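Local coordinates for protein caspase-1 subunit p19/18 (Spodoptera frugiperda, PDB 1M72) that probably acts as an executioner cysteine protease in apoptosis, cleaving target proteins in the caspase activation cascade, at residues C[32-37]-C[91-96]; C[66-71]-C[215-220]; C[98-103]-C[263-268]; C[128-133]-C[143-148]; C[181-186]-C[223-228]. All blocks are in the same frame, centred on the assembly; numbering follows the deposited sequence.

Overall arrangement
Strand 31-39 opens interaction 1, which closes on the turn after helix 80-92. Before that closure, interaction 2 starts at residues 66-71 and runs on to 215-220, so the two cross. Interaction 3 leaves strand 98-106 and ends at the C-terminal tail, 263-268, crossing interaction 2 in turn. The short loop of interaction 4, 128-133 to 143-148, lies within the spans of both interactions 2 and 3. Interaction 5, from strand 182-186 to helix 221-235, crosses interaction 2 but stays within interaction 3. All five reach the same six-stranded sheet of the caspase domain, and together they tie it to its helices, connecting loops and terminal tail.

Interaction 1 (C[32-37]-C[91-96]); sequences RGMAII and AEMDHS
Met34 leaves strand 31-39 and meets Met93 and His95, which lie just after the end of helix 80-92. Its CB points toward that turn, CG continues outward and, with SD anti to CA (chi2 177°), the sulfur is carried to the turn. There SD lies 3.7 Å from SD of Met93, the two chains crossing at about a right angle, and 4.0 Å from CE1 of His95, which it approaches obliquely to the ring. The bend at chi3 (57°) swings CE to one side, 4.1 Å from Met93 SD. This is one face of the central sheet of the caspase alpha/beta fold, where helix 80-92 leads from strand 70-76 to strand 98-106 and its Thr90 also packs on Met34. A water bridges the strand backbone and the imidazole: it accepts from Met34 N at 2.9 Å and lies 3.0 Å from His95 ND1. The other imidazole nitrogen, NE2, is bonded to Thr90 O. Asp94 OD1 accepts from Ser96 N, an Asx turn, and from Ser96 OG.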
# COMPACT_ATOMS: atom_id res chain seq x y z
N ARG C 32 -6.39 21.54 -11.03
CA ARG C 32 -5.69 20.43 -10.34
C ARG C 32 -6.78 19.62 -9.61
O ARG C 32 -6.86 18.39 -9.70
CB ARG C 32 -4.76 20.99 -9.29
CG ARG C 32 -4.06 19.93 -8.48
CD ARG C 32 -2.61 19.76 -8.94
NE ARG C 32 -2.47 19.05 -10.19
CZ ARG C 32 -1.41 19.16 -11.00
NH1 ARG C 32 -0.37 19.97 -10.70
NH2 ARG C 32 -1.37 18.43 -12.10
N GLY C 33 -7.64 20.32 -8.89
CA GLY C 33 -8.68 19.63 -8.15
C GLY C 33 -8.73 20.12 -6.71
O GLY C 33 -7.95 20.97 -6.26
N MET C 34 -9.70 19.60 -5.98
CA MET C 34 -9.90 19.93 -4.58
C MET C 34 -8.97 19.14 -3.65
O MET C 34 -8.66 17.96 -3.89
CB MET C 34 -11.34 19.59 -4.19
CG MET C 34 -12.37 20.44 -4.91
SD MET C 34 -14.07 19.99 -4.53
CE MET C 34 -14.10 20.16 -2.68
N ALA C 35 -8.53 19.83 -2.60
CA ALA C 35 -7.70 19.26 -1.54
C ALA C 35 -8.45 19.61 -0.23
O ALA C 35 -8.54 20.77 0.17
CB ALA C 35 -6.31 19.89 -1.53
N ILE C 36 -9.02 18.60 0.42
CA ILE C 36 -9.76 18.85 1.66
C ILE C 36 -8.92 18.43 2.86
O ILE C 36 -8.49 17.29 2.93
CB ILE C 36 -11.04 18.02 1.79
CG1 ILE C 36 -11.91 18.11 0.57
CG2 ILE C 36 -11.81 18.48 3.01
CD1 ILE C 36 -13.13 17.19 0.72
N ILE C 37 -8.71 19.34 3.79
CA ILE C 37 -7.94 18.99 4.98
C ILE C 37 -8.84 19.01 6.23
O ILE C 37 -9.47 20.02 6.56
CB ILE C 37 -6.76 19.97 5.15
CG1 ILE C 37 -5.84 19.88 3.92
CG2 ILE C 37 -5.99 19.64 6.42
CD1 ILE C 37 -4.70 20.97 3.84
N ALA C 91 -18.20 14.31 -3.01
CA ALA C 91 -18.37 13.17 -3.92
C ALA C 91 -19.50 13.40 -4.91
O ALA C 91 -19.61 12.69 -5.92
CB ALA C 91 -18.63 11.91 -3.14
N GLU C 92 -20.31 14.41 -4.62
CA GLU C 92 -21.46 14.75 -5.41
C GLU C 92 -21.18 15.87 -6.38
O GLU C 92 -21.98 16.14 -7.25
CB GLU C 92 -22.63 15.13 -4.48
CG GLU C 92 -23.60 13.97 -4.18
CD GLU C 92 -24.39 14.14 -2.89
OE1 GLU C 92 -24.77 15.29 -2.53
OE2 GLU C 92 -24.65 13.10 -2.24
N MET C 93 -20.03 16.53 -6.23
CA MET C 93 -19.71 17.62 -7.14
C MET C 93 -19.28 17.11 -8.52
O MET C 93 -19.07 15.92 -8.73
CB MET C 93 -18.62 18.48 -6.52
CG MET C 93 -19.00 18.97 -5.14
SD MET C 93 -17.76 20.02 -4.49
CE MET C 93 -18.77 21.47 -3.84
N ASP C 94 -19.14 18.03 -9.45
CA ASP C 94 -18.72 17.66 -10.79
C ASP C 94 -17.21 17.87 -10.91
O ASP C 94 -16.72 19.00 -10.95
CB ASP C 94 -19.48 18.51 -11.80
CG ASP C 94 -19.06 18.23 -13.23
OD1 ASP C 94 -18.19 17.37 -13.48
OD2 ASP C 94 -19.62 18.90 -14.11
N HIS C 95 -16.47 16.77 -10.95
CA HIS C 95 -15.01 16.81 -11.02
C HIS C 95 -14.45 16.72 -12.44
O HIS C 95 -13.24 16.55 -12.63
CB HIS C 95 -14.44 15.68 -10.16
CG HIS C 95 -14.74 15.83 -8.72
ND1 HIS C 95 -13.99 16.65 -7.89
CD2 HIS C 95 -15.76 15.36 -7.96
CE1 HIS C 95 -14.54 16.67 -6.69
NE2 HIS C 95 -15.61 15.90 -6.71
N SER C 96 -15.33 16.88 -13.42
CA SER C 96 -14.94 16.80 -14.83
C SER C 96 -13.70 17.60 -15.19
O SER C 96 -12.85 17.11 -15.93
CB SER C 96 -16.10 17.24 -15.73
OG SER C 96 -17.17 16.31 -15.67
O HOH W 1 -11.21 17.50 -7.36

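Interaction 2 (C[66-71]-C[215-220])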
# COMPACT_ATOMS: atom_id res chain seq x y z
N LYS C 66 -1.21 24.38 -2.44
CA LYS C 66 -1.65 25.53 -3.23
C LYS C 66 -0.64 25.77 -4.34
O LYS C 66 -1.02 26.02 -5.48
CB LYS C 66 -1.78 26.79 -2.36
CG LYS C 66 -3.05 26.83 -1.57
CD LYS C 66 -3.08 27.99 -0.58
CE LYS C 66 -4.35 27.91 0.25
NZ LYS C 66 -4.55 29.06 1.17
N THR C 67 0.64 25.69 -4.02
CA THR C 67 1.65 25.92 -5.05
C THR C 67 1.55 24.86 -6.17
O THR C 67 2.02 25.09 -7.28
CB THR C 67 3.07 25.90 -4.42
OG1 THR C 67 3.46 24.55 -4.15
CG2 THR C 67 3.08 26.67 -3.11
N LEU C 68 0.94 23.72 -5.86
CA LEU C 68 0.80 22.63 -6.81
C LEU C 68 -0.50 22.77 -7.58
O LEU C 68 -0.81 21.95 -8.43
CB LEU C 68 0.86 21.27 -6.08
CG LEU C 68 2.25 20.85 -5.55
CD1 LEU C 68 2.15 19.59 -4.73
CD2 LEU C 68 3.22 20.60 -6.73
N GLY C 69 -1.28 23.79 -7.22
CA GLY C 69 -2.53 24.06 -7.92
C GLY C 69 -3.84 23.65 -7.30
O GLY C 69 -4.91 23.93 -7.88
N PHE C 70 -3.80 22.98 -6.14
CA PHE C 70 -5.03 22.54 -5.47
C PHE C 70 -5.86 23.72 -4.94
O PHE C 70 -5.31 24.73 -4.54
CB PHE C 70 -4.69 21.61 -4.27
CG PHE C 70 -4.31 20.22 -4.67
CD1 PHE C 70 -2.96 19.86 -4.82
CD2 PHE C 70 -5.30 19.26 -4.94
CE1 PHE C 70 -2.59 18.55 -5.23
CE2 PHE C 70 -4.94 17.95 -5.36
CZ PHE C 70 -3.60 17.59 -5.50
N LYS C 71 -7.18 23.58 -4.95
CA LYS C 71 -8.02 24.60 -4.35
C LYS C 71 -8.17 23.96 -2.94
O LYS C 71 -8.89 22.98 -2.76
CB LYS C 71 -9.40 24.69 -5.02
CG LYS C 71 -10.25 25.89 -4.54
CD LYS C 71 -11.80 25.65 -4.67
CE LYS C 71 -12.25 24.38 -3.86
NZ LYS C 71 -13.71 24.01 -3.77
N ALA C 215 10.35 18.17 -4.85
CA ALA C 215 10.16 17.54 -6.16
C ALA C 215 8.71 17.25 -6.55
O ALA C 215 8.47 16.47 -7.49
CB ALA C 215 10.99 16.24 -6.23
N GLY C 216 7.78 17.89 -5.85
CA GLY C 216 6.35 17.67 -6.08
C GLY C 216 5.84 17.81 -7.50
O GLY C 216 4.82 17.19 -7.89
N THR C 217 6.55 18.59 -8.30
CA THR C 217 6.15 18.83 -9.68
C THR C 217 6.71 17.82 -10.67
O THR C 217 6.10 17.55 -11.69
CB THR C 217 6.64 20.22 -10.16
OG1 THR C 217 6.12 21.26 -9.30
CG2 THR C 217 6.18 20.47 -11.56
N GLU C 218 7.86 17.25 -10.34
CA GLU C 218 8.56 16.38 -11.27
C GLU C 218 8.69 14.93 -10.97
O GLU C 218 9.02 14.16 -11.87
CB GLU C 218 9.97 16.89 -11.48
CG GLU C 218 10.08 18.38 -11.59
CD GLU C 218 11.32 18.92 -10.89
OE1 GLU C 218 11.34 18.95 -9.63
OE2 GLU C 218 12.27 19.31 -11.62
N ARG C 219 8.46 14.53 -9.73
CA ARG C 219 8.66 13.14 -9.36
C ARG C 219 7.33 12.40 -9.27
O ARG C 219 6.34 12.99 -8.86
CB ARG C 219 9.40 13.16 -8.04
CG ARG C 219 9.60 11.88 -7.35
CD ARG C 219 10.60 12.13 -6.24
NE ARG C 219 11.93 12.33 -6.81
CZ ARG C 219 13.02 12.70 -6.13
NH1 ARG C 219 12.98 12.94 -4.81
NH2 ARG C 219 14.17 12.81 -6.79
N ASP C 220 7.29 11.13 -9.69
CA ASP C 220 6.03 10.39 -9.58
C ASP C 220 5.73 10.12 -8.07
O ASP C 220 6.65 9.98 -7.23
CB ASP C 220 6.05 9.12 -10.43
CG ASP C 220 6.76 7.96 -9.76
OD1 ASP C 220 6.10 7.28 -8.93
OD2 ASP C 220 7.97 7.76 -10.06
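Leu68 and the Gly216-Thr217 corner touch through one methyl group. Van der Waals contact comes first: CD2 of Leu68 rests 3.9 Å from the carbonyl carbon of Gly216 and 3.9 Å from OG1 of Thr217. CB of Leu68 does not point at the loop, yet CG beside the backbone N (chi1 -72°) and CD1 anti to CA (chi2 174°) leave CD2 turned to it. Because Gly216 has no side chain, the methyl can settle directly on the backbone. The side chains of Leu68 and Thr217 run past each other in opposite directions, and no hydrogen bond joins the segments. Backbone bonds instead shape each partner. In 66-71 a Schellman motif ends the helix: Gly69 has a positive phi of 102°, and its N donates to Lys66 O at 2.8 Å. In 215-220 a single oxygen, Ala215 O, accepts from both Glu218 N and Arg219 N. Asp220 is the N-cap of helix 221-235: its side chain caps a backbone N, and OD2 also bonds to Thr223 OG1. The contact thus sets the corner between helix 54-67 and edge strand 70-76 against the link from helix 203-215 to helix 221-235, while the backbone of Thr217 bonds to Gly266.

Interaction 3 (C[98-103]-C[263-268]). With EDO (1,2-ethanediol), chain H.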
# COMPACT_ATOMS: atom_id res chain seq x y z
N ALA C 98 -11.24 18.60 -13.15
CA ALA C 98 -10.15 18.45 -12.18
C ALA C 98 -9.25 17.23 -12.52
O ALA C 98 -9.72 16.22 -13.03
CB ALA C 98 -10.71 18.29 -10.76
N ASP C 99 -7.95 17.34 -12.25
CA ASP C 99 -7.04 16.23 -12.49
C ASP C 99 -7.24 15.11 -11.46
O ASP C 99 -7.07 13.92 -11.77
CB ASP C 99 -5.55 16.63 -12.33
CG ASP C 99 -5.08 17.71 -13.31
OD1 ASP C 99 -5.49 17.69 -14.50
OD2 ASP C 99 -4.26 18.55 -12.88
N CYS C 100 -7.61 15.50 -10.23
CA CYS C 100 -7.66 14.55 -9.11
C CYS C 100 -8.37 15.11 -7.85
O CYS C 100 -8.96 16.20 -7.87
CB CYS C 100 -6.20 14.22 -8.72
SG CYS C 100 -5.28 15.67 -7.99
N LEU C 101 -8.32 14.33 -6.78
CA LEU C 101 -8.90 14.73 -5.49
C LEU C 101 -7.91 14.29 -4.42
O LEU C 101 -7.29 13.23 -4.53
CB LEU C 101 -10.24 14.05 -5.21
CG LEU C 101 -10.80 14.21 -3.78
CD1 LEU C 101 -11.42 15.57 -3.65
CD2 LEU C 101 -11.82 13.08 -3.46
N LEU C 102 -7.72 15.15 -3.43
CA LEU C 102 -6.85 14.89 -2.32
C LEU C 102 -7.63 15.15 -1.05
O LEU C 102 -8.23 16.22 -0.90
CB LEU C 102 -5.64 15.83 -2.37
CG LEU C 102 -4.55 15.49 -1.33
CD1 LEU C 102 -3.18 16.01 -1.83
CD2 LEU C 102 -4.91 16.08 0.09
N VAL C 103 -7.65 14.18 -0.15
CA VAL C 103 -8.30 14.36 1.15
C VAL C 103 -7.19 14.10 2.21
O VAL C 103 -6.42 13.13 2.08
CB VAL C 103 -9.46 13.34 1.36
CG1 VAL C 103 -10.06 13.50 2.73
CG2 VAL C 103 -10.51 13.48 0.29
N LEU C 263 1.75 8.86 -11.40
CA LEU C 263 1.24 10.19 -11.13
C LEU C 263 2.35 11.25 -10.95
O LEU C 263 3.10 11.24 -9.97
CB LEU C 263 0.32 10.18 -9.89
CG LEU C 263 -0.11 11.54 -9.32
CD1 LEU C 263 -0.58 12.49 -10.41
CD2 LEU C 263 -1.19 11.32 -8.32
N VAL C 264 2.48 12.12 -11.93
CA VAL C 264 3.43 13.23 -11.90
C VAL C 264 2.57 14.48 -12.03
O VAL C 264 1.84 14.64 -13.01
CB VAL C 264 4.42 13.11 -13.05
CG1 VAL C 264 5.08 14.46 -13.30
CG2 VAL C 264 5.46 12.05 -12.70
N PHE C 265 2.60 15.35 -11.03
CA PHE C 265 1.77 16.55 -11.07
C PHE C 265 1.98 17.53 -12.23
O PHE C 265 1.00 18.01 -12.82
CB PHE C 265 1.84 17.30 -9.73
CG PHE C 265 1.01 16.66 -8.63
CD1 PHE C 265 -0.36 16.47 -8.80
CD2 PHE C 265 1.61 16.23 -7.44
CE1 PHE C 265 -1.13 15.85 -7.80
CE2 PHE C 265 0.86 15.61 -6.42
CZ PHE C 265 -0.51 15.42 -6.59
N GLY C 266 3.26 17.80 -12.55
CA GLY C 266 3.57 18.72 -13.62
C GLY C 266 3.29 20.10 -13.08
O GLY C 266 3.19 20.25 -11.88
N LYS C 267 3.20 21.10 -13.95
CA LYS C 267 2.88 22.44 -13.49
C LYS C 267 1.66 22.82 -14.30
O LYS C 267 1.61 22.56 -15.50
CB LYS C 267 3.99 23.44 -13.79
CG LYS C 267 5.39 22.93 -13.59
CD LYS C 267 6.41 24.06 -13.68
CE LYS C 267 6.88 24.52 -12.30
NZ LYS C 267 7.62 23.43 -11.55
N LYS C 268 0.68 23.40 -13.65
CA LYS C 268 -0.51 23.84 -14.35
C LYS C 268 -0.07 25.01 -15.28
O LYS C 268 -0.31 24.92 -16.52
CB LYS C 268 -1.56 24.31 -13.32
CG LYS C 268 -1.96 23.24 -12.29
CD LYS C 268 -3.26 22.48 -12.69
CE LYS C 268 -3.10 21.69 -13.96
NZ LYS C 268 -4.29 20.89 -14.34
C1 EDO H . -6.51 11.17 -15.84
O1 EDO H . -6.19 9.80 -15.89
C2 EDO H . -5.87 11.81 -14.64
O2 EDO H . -6.67 12.91 -14.27
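Asp99 and Lys268 reach toward each other from opposite directions and form a salt bridge, with Lys268 NZ 2.8 Å from Asp99 OD2. The ammonium group comes from the syn side of that oxygen, 23° out of the carboxylate plane. Lys268 gets there by bending at chi2 and chi3, and its NZ donates as well to His29 O. The carboxylate is equally well served: OD2 also pairs with Arg32 NH2, and OD1 accepts from His29 N. Two positive groups thus share one oxygen, which would be expected to favour the ionised acid. Arg32 NH2 is divided in its turn, since it also donates to Phe265 O. On the other side of Asp99, its backbone O lies 2.7 Å from O2 of a 1,2-ethanediol, probably left from crystallisation, whose other neighbours include Asn26 O and Gly140 O. Next to this polar cluster Cys100 SG meets Phe265 CE1 at 4.2 Å, arriving at the edge of the ring and near its plane. The central sheet is that of the caspase alpha/beta fold; in this chain the start of its inner strand 98-106 is bound to the tail that follows strand 254-257.

Interaction 4 (C[128-133]-C[143-148]); sequences YYFTAD and KLFFIQ
Phe130 and Phe145 set their CG atoms beside the backbone N (chi1 -61° and -62°), while Lys143 reaches the same loop through a chain kinked at chi3 and chi4. The rings cross obliquely: CD2 of Phe130 lies 4.0 Å from CZ of Phe145, at the edge of the Phe145 ring and near its plane. Lys143 uses its aliphatic part instead, CD passing 3.3 Å from Phe130 O and 4.1 Å from Phe130 CB, with CE a little farther from the same oxygen. Beyond them the ammonium group turns to polar partners. A water donates to Phe130 O at 3.1 Å and accepts from Lys143 NZ at 3.1 Å. NZ further donates to the backbone oxygens of Lys141 and Leu138, so two carbonyls and a water meet this buried lysine's end. The loop is folded by a type I beta turn from Tyr128 to Thr131, whose last residue donates through OG1 to the syn lone pair of Asp133 OD1. In the caspase alpha/beta sheet, strand 143-148 ends shortly before Cys150, the probable catalytic cysteine, and Gln148 NE2 is hydrogen-bonded to an acidic side chain of the bound peptide. Phe130 also packs on Thr90 and Ala91 of helix 80-92 and on Leu101. The loop after helix 125-128 is thereby packed between helix 80-92 and strand 143-148, which lies between strands 98-106 and 182-186.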
# COMPACT_ATOMS: atom_id res chain seq x y z
N TYR C 128 -14.89 5.80 0.63
CA TYR C 128 -16.06 5.03 0.23
C TYR C 128 -16.88 5.68 -0.89
O TYR C 128 -17.22 5.01 -1.89
CB TYR C 128 -16.97 4.80 1.45
CG TYR C 128 -18.32 4.19 1.12
CD1 TYR C 128 -18.44 2.81 0.82
CD2 TYR C 128 -19.48 4.99 1.09
CE1 TYR C 128 -19.71 2.25 0.49
CE2 TYR C 128 -20.72 4.44 0.77
CZ TYR C 128 -20.83 3.09 0.47
OH TYR C 128 -22.06 2.60 0.16
N TYR C 129 -17.21 6.96 -0.73
CA TYR C 129 -18.01 7.70 -1.72
C TYR C 129 -17.30 8.12 -3.01
O TYR C 129 -17.91 8.77 -3.87
CB TYR C 129 -18.58 8.99 -1.09
CG TYR C 129 -19.41 8.76 0.15
CD1 TYR C 129 -18.82 8.85 1.42
CD2 TYR C 129 -20.78 8.45 0.07
CE1 TYR C 129 -19.57 8.63 2.57
CE2 TYR C 129 -21.53 8.22 1.22
CZ TYR C 129 -20.91 8.31 2.46
OH TYR C 129 -21.61 8.07 3.61
N PHE C 130 -16.03 7.77 -3.16
CA PHE C 130 -15.34 8.18 -4.36
C PHE C 130 -15.04 7.07 -5.33
O PHE C 130 -14.28 7.26 -6.28
CB PHE C 130 -14.09 8.95 -3.97
CG PHE C 130 -14.39 10.20 -3.19
CD1 PHE C 130 -14.90 11.34 -3.83
CD2 PHE C 130 -14.19 10.23 -1.80
CE1 PHE C 130 -15.21 12.50 -3.08
CE2 PHE C 130 -14.49 11.38 -1.02
CZ PHE C 130 -15.00 12.52 -1.65
N THR C 131 -15.60 5.88 -5.11
CA THR C 131 -15.37 4.83 -6.09
C THR C 131 -16.03 5.28 -7.43
O THR C 131 -16.95 6.11 -7.44
CB THR C 131 -15.91 3.46 -5.59
OG1 THR C 131 -17.31 3.56 -5.26
CG2 THR C 131 -15.07 2.97 -4.37
N ALA C 132 -15.54 4.79 -8.56
CA ALA C 132 -16.06 5.25 -9.88
C ALA C 132 -17.57 5.22 -10.07
O ALA C 132 -18.13 6.07 -10.74
CB ALA C 132 -15.40 4.48 -11.01
N ASP C 133 -18.24 4.22 -9.50
CA ASP C 133 -19.68 4.16 -9.64
C ASP C 133 -20.37 5.31 -8.88
O ASP C 133 -21.36 5.85 -9.36
CB ASP C 133 -20.18 2.81 -9.17
CG ASP C 133 -19.72 2.48 -7.76
OD1 ASP C 133 -18.66 3.01 -7.34
OD2 ASP C 133 -20.41 1.69 -7.10
N LYS C 143 -7.26 9.50 -6.86
CA LYS C 143 -7.95 9.94 -5.64
C LYS C 143 -6.97 9.65 -4.49
O LYS C 143 -6.71 8.49 -4.14
CB LYS C 143 -9.29 9.18 -5.52
CG LYS C 143 -10.19 9.47 -6.74
CD LYS C 143 -11.32 8.48 -6.91
CE LYS C 143 -10.87 7.27 -7.73
NZ LYS C 143 -10.95 7.54 -9.21
N LEU C 144 -6.43 10.72 -3.93
CA LEU C 144 -5.43 10.67 -2.86
C LEU C 144 -5.91 10.90 -1.42
O LEU C 144 -6.67 11.84 -1.12
CB LEU C 144 -4.30 11.66 -3.20
CG LEU C 144 -3.99 11.78 -4.70
CD1 LEU C 144 -2.98 12.89 -4.96
CD2 LEU C 144 -3.44 10.46 -5.24
N PHE C 145 -5.42 10.06 -0.52
CA PHE C 145 -5.80 10.16 0.87
C PHE C 145 -4.58 10.12 1.77
O PHE C 145 -3.77 9.21 1.68
CB PHE C 145 -6.78 9.03 1.23
CG PHE C 145 -8.06 9.11 0.45
CD1 PHE C 145 -8.11 8.64 -0.87
CD2 PHE C 145 -9.17 9.77 0.97
CE1 PHE C 145 -9.23 8.83 -1.67
CE2 PHE C 145 -10.30 9.98 0.18
CZ PHE C 145 -10.34 9.52 -1.14
N PHE C 146 -4.46 11.13 2.64
CA PHE C 146 -3.35 11.17 3.56
C PHE C 146 -3.86 11.20 4.97
O PHE C 146 -4.67 12.05 5.34
CB PHE C 146 -2.47 12.38 3.27
CG PHE C 146 -1.81 12.31 1.95
CD1 PHE C 146 -2.47 12.76 0.80
CD2 PHE C 146 -0.54 11.75 1.83
CE1 PHE C 146 -1.87 12.66 -0.46
CE2 PHE C 146 0.09 11.64 0.58
CZ PHE C 146 -0.58 12.09 -0.58
N ILE C 147 -3.37 10.26 5.78
CA ILE C 147 -3.84 10.19 7.14
C ILE C 147 -2.78 10.26 8.20
O ILE C 147 -1.89 9.39 8.29
CB ILE C 147 -4.66 8.89 7.33
CG1 ILE C 147 -5.84 8.89 6.35
CG2 ILE C 147 -5.16 8.78 8.78
CD1 ILE C 147 -6.30 7.57 6.07
N GLN C 148 -2.83 11.33 8.98
CA GLN C 148 -1.90 11.47 10.12
C GLN C 148 -2.76 11.14 11.35
O GLN C 148 -3.63 11.91 11.72
CB GLN C 148 -1.35 12.88 10.21
CG GLN C 148 -0.54 13.20 11.52
CD GLN C 148 0.51 12.16 11.82
OE1 GLN C 148 1.31 11.76 10.96
NE2 GLN C 148 0.53 11.70 13.06
O HOH W 2 -14.07 7.88 -9.29

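Interaction 5 (C[181-186]-C[223-228]); sequences DFLIAF and TLLTFV
Leu183 and Ala185 of strand 182-186 both meet Leu225 of helix 221-235, a helix-on-sheet contact in the caspase alpha/beta fold. Along the strand, Asp181 comes first, just before it, its OD1 bonded to Tyr25 OH and Thr260 OG1. Phe182 packs on Lys143 and Phe145, on the sheet face turned from the helix. Leu183 then points toward the helix. With its CG opposite the backbone N (chi1 176°), it sends CD2 to within 3.7 Å of CD1 of Leu225, and the two leucines meet tip to tip. Ile184 points away again. Ala185 returns to the helix side with its single methyl group, shorter than the leucine branch. Ile255 of the neighbouring antiparallel strand 254-257 packs on Leu183, Ala185 and Leu225 alike, and Leu208 of helix 203-215 also packs on Leu225. On the helix, Thr226 packs on Leu222 of the second subunit. One methyl of Leu225 thus serves both strand residues, for the same CD1 lies 4.4 Å from CB of Ala185.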
# COMPACT_ATOMS: atom_id res chain seq x y z
N ASP C 181 -7.37 3.24 -8.81
CA ASP C 181 -6.92 4.62 -8.74
C ASP C 181 -6.99 5.38 -7.45
O ASP C 181 -7.12 6.62 -7.43
CB ASP C 181 -7.57 5.42 -9.88
CG ASP C 181 -7.32 4.75 -11.23
OD1 ASP C 181 -6.20 4.21 -11.40
OD2 ASP C 181 -8.23 4.72 -12.08
N PHE C 182 -6.84 4.62 -6.38
CA PHE C 182 -6.81 5.19 -5.05
C PHE C 182 -5.38 5.03 -4.54
O PHE C 182 -4.70 4.02 -4.83
CB PHE C 182 -7.77 4.45 -4.09
CG PHE C 182 -9.23 4.79 -4.28
CD1 PHE C 182 -9.87 5.71 -3.41
CD2 PHE C 182 -9.96 4.23 -5.34
CE1 PHE C 182 -11.23 6.07 -3.60
CE2 PHE C 182 -11.31 4.57 -5.53
CZ PHE C 182 -11.96 5.50 -4.66
N LEU C 183 -4.94 6.05 -3.81
CA LEU C 183 -3.67 6.04 -3.16
C LEU C 183 -4.02 6.42 -1.72
O LEU C 183 -4.59 7.49 -1.47
CB LEU C 183 -2.73 7.08 -3.73
CG LEU C 183 -1.38 7.19 -3.00
CD1 LEU C 183 -0.68 5.87 -3.07
CD2 LEU C 183 -0.54 8.30 -3.63
N ILE C 184 -3.67 5.55 -0.78
CA ILE C 184 -4.01 5.80 0.60
C ILE C 184 -2.76 5.68 1.43
O ILE C 184 -2.24 4.55 1.69
CB ILE C 184 -5.12 4.80 1.12
CG1 ILE C 184 -6.39 4.94 0.29
CG2 ILE C 184 -5.43 5.09 2.63
CD1 ILE C 184 -7.49 3.90 0.62
N ALA C 185 -2.32 6.85 1.88
CA ALA C 185 -1.12 6.98 2.69
C ALA C 185 -1.34 7.25 4.18
O ALA C 185 -1.83 8.32 4.57
CB ALA C 185 -0.23 8.04 2.13
N PHE C 186 -0.97 6.26 4.98
CA PHE C 186 -1.04 6.37 6.44
C PHE C 186 0.36 6.69 6.97
O PHE C 186 1.38 6.16 6.49
CB PHE C 186 -1.55 5.06 7.08
CG PHE C 186 -3.07 5.01 7.29
CD1 PHE C 186 -3.92 4.52 6.30
CD2 PHE C 186 -3.64 5.39 8.52
CE1 PHE C 186 -5.31 4.39 6.52
CE2 PHE C 186 -5.02 5.27 8.76
CZ PHE C 186 -5.85 4.77 7.76
N THR C 223 7.32 7.22 -6.07
CA THR C 223 8.74 7.46 -5.80
C THR C 223 8.90 8.51 -4.72
O THR C 223 9.77 8.43 -3.85
CB THR C 223 9.47 7.92 -7.05
OG1 THR C 223 9.46 6.84 -8.01
CG2 THR C 223 10.90 8.31 -6.73
N LEU C 224 8.02 9.49 -4.79
CA LEU C 224 8.01 10.60 -3.85
C LEU C 224 7.68 10.10 -2.43
O LEU C 224 8.33 10.47 -1.49
CB LEU C 224 6.99 11.62 -4.31
CG LEU C 224 7.12 12.95 -3.60
CD1 LEU C 224 6.95 14.09 -4.64
CD2 LEU C 224 6.11 13.03 -2.46
N LEU C 225 6.64 9.27 -2.31
CA LEU C 225 6.24 8.74 -1.02
C LEU C 225 7.30 7.73 -0.53
O LEU C 225 7.42 7.52 0.67
CB LEU C 225 4.83 8.12 -1.10
CG LEU C 225 3.75 9.23 -1.22
CD1 LEU C 225 2.32 8.65 -1.35
CD2 LEU C 225 3.88 10.15 0.01
N THR C 226 8.09 7.15 -1.45
CA THR C 226 9.16 6.25 -1.03
C THR C 226 10.18 7.11 -0.25
O THR C 226 10.63 6.74 0.83
CB THR C 226 9.85 5.61 -2.19
OG1 THR C 226 9.00 4.61 -2.75
CG2 THR C 226 11.14 4.94 -1.73
N PHE C 227 10.53 8.29 -0.79
CA PHE C 227 11.46 9.13 -0.08
C PHE C 227 10.84 9.78 1.15
O PHE C 227 11.54 10.14 2.10
CB PHE C 227 12.09 10.14 -1.06
CG PHE C 227 12.95 9.48 -2.13
CD1 PHE C 227 12.82 9.84 -3.48
CD2 PHE C 227 13.79 8.39 -1.79
CE1 PHE C 227 13.48 9.12 -4.46
CE2 PHE C 227 14.47 7.65 -2.78
CZ PHE C 227 14.30 8.01 -4.12
N VAL C 228 9.52 9.94 1.15
CA VAL C 228 8.89 10.48 2.34
C VAL C 228 9.11 9.40 3.46
O VAL C 228 9.39 9.75 4.62
CB VAL C 228 7.36 10.74 2.11
CG1 VAL C 228 6.67 11.07 3.45
CG2 VAL C 228 7.13 11.93 1.16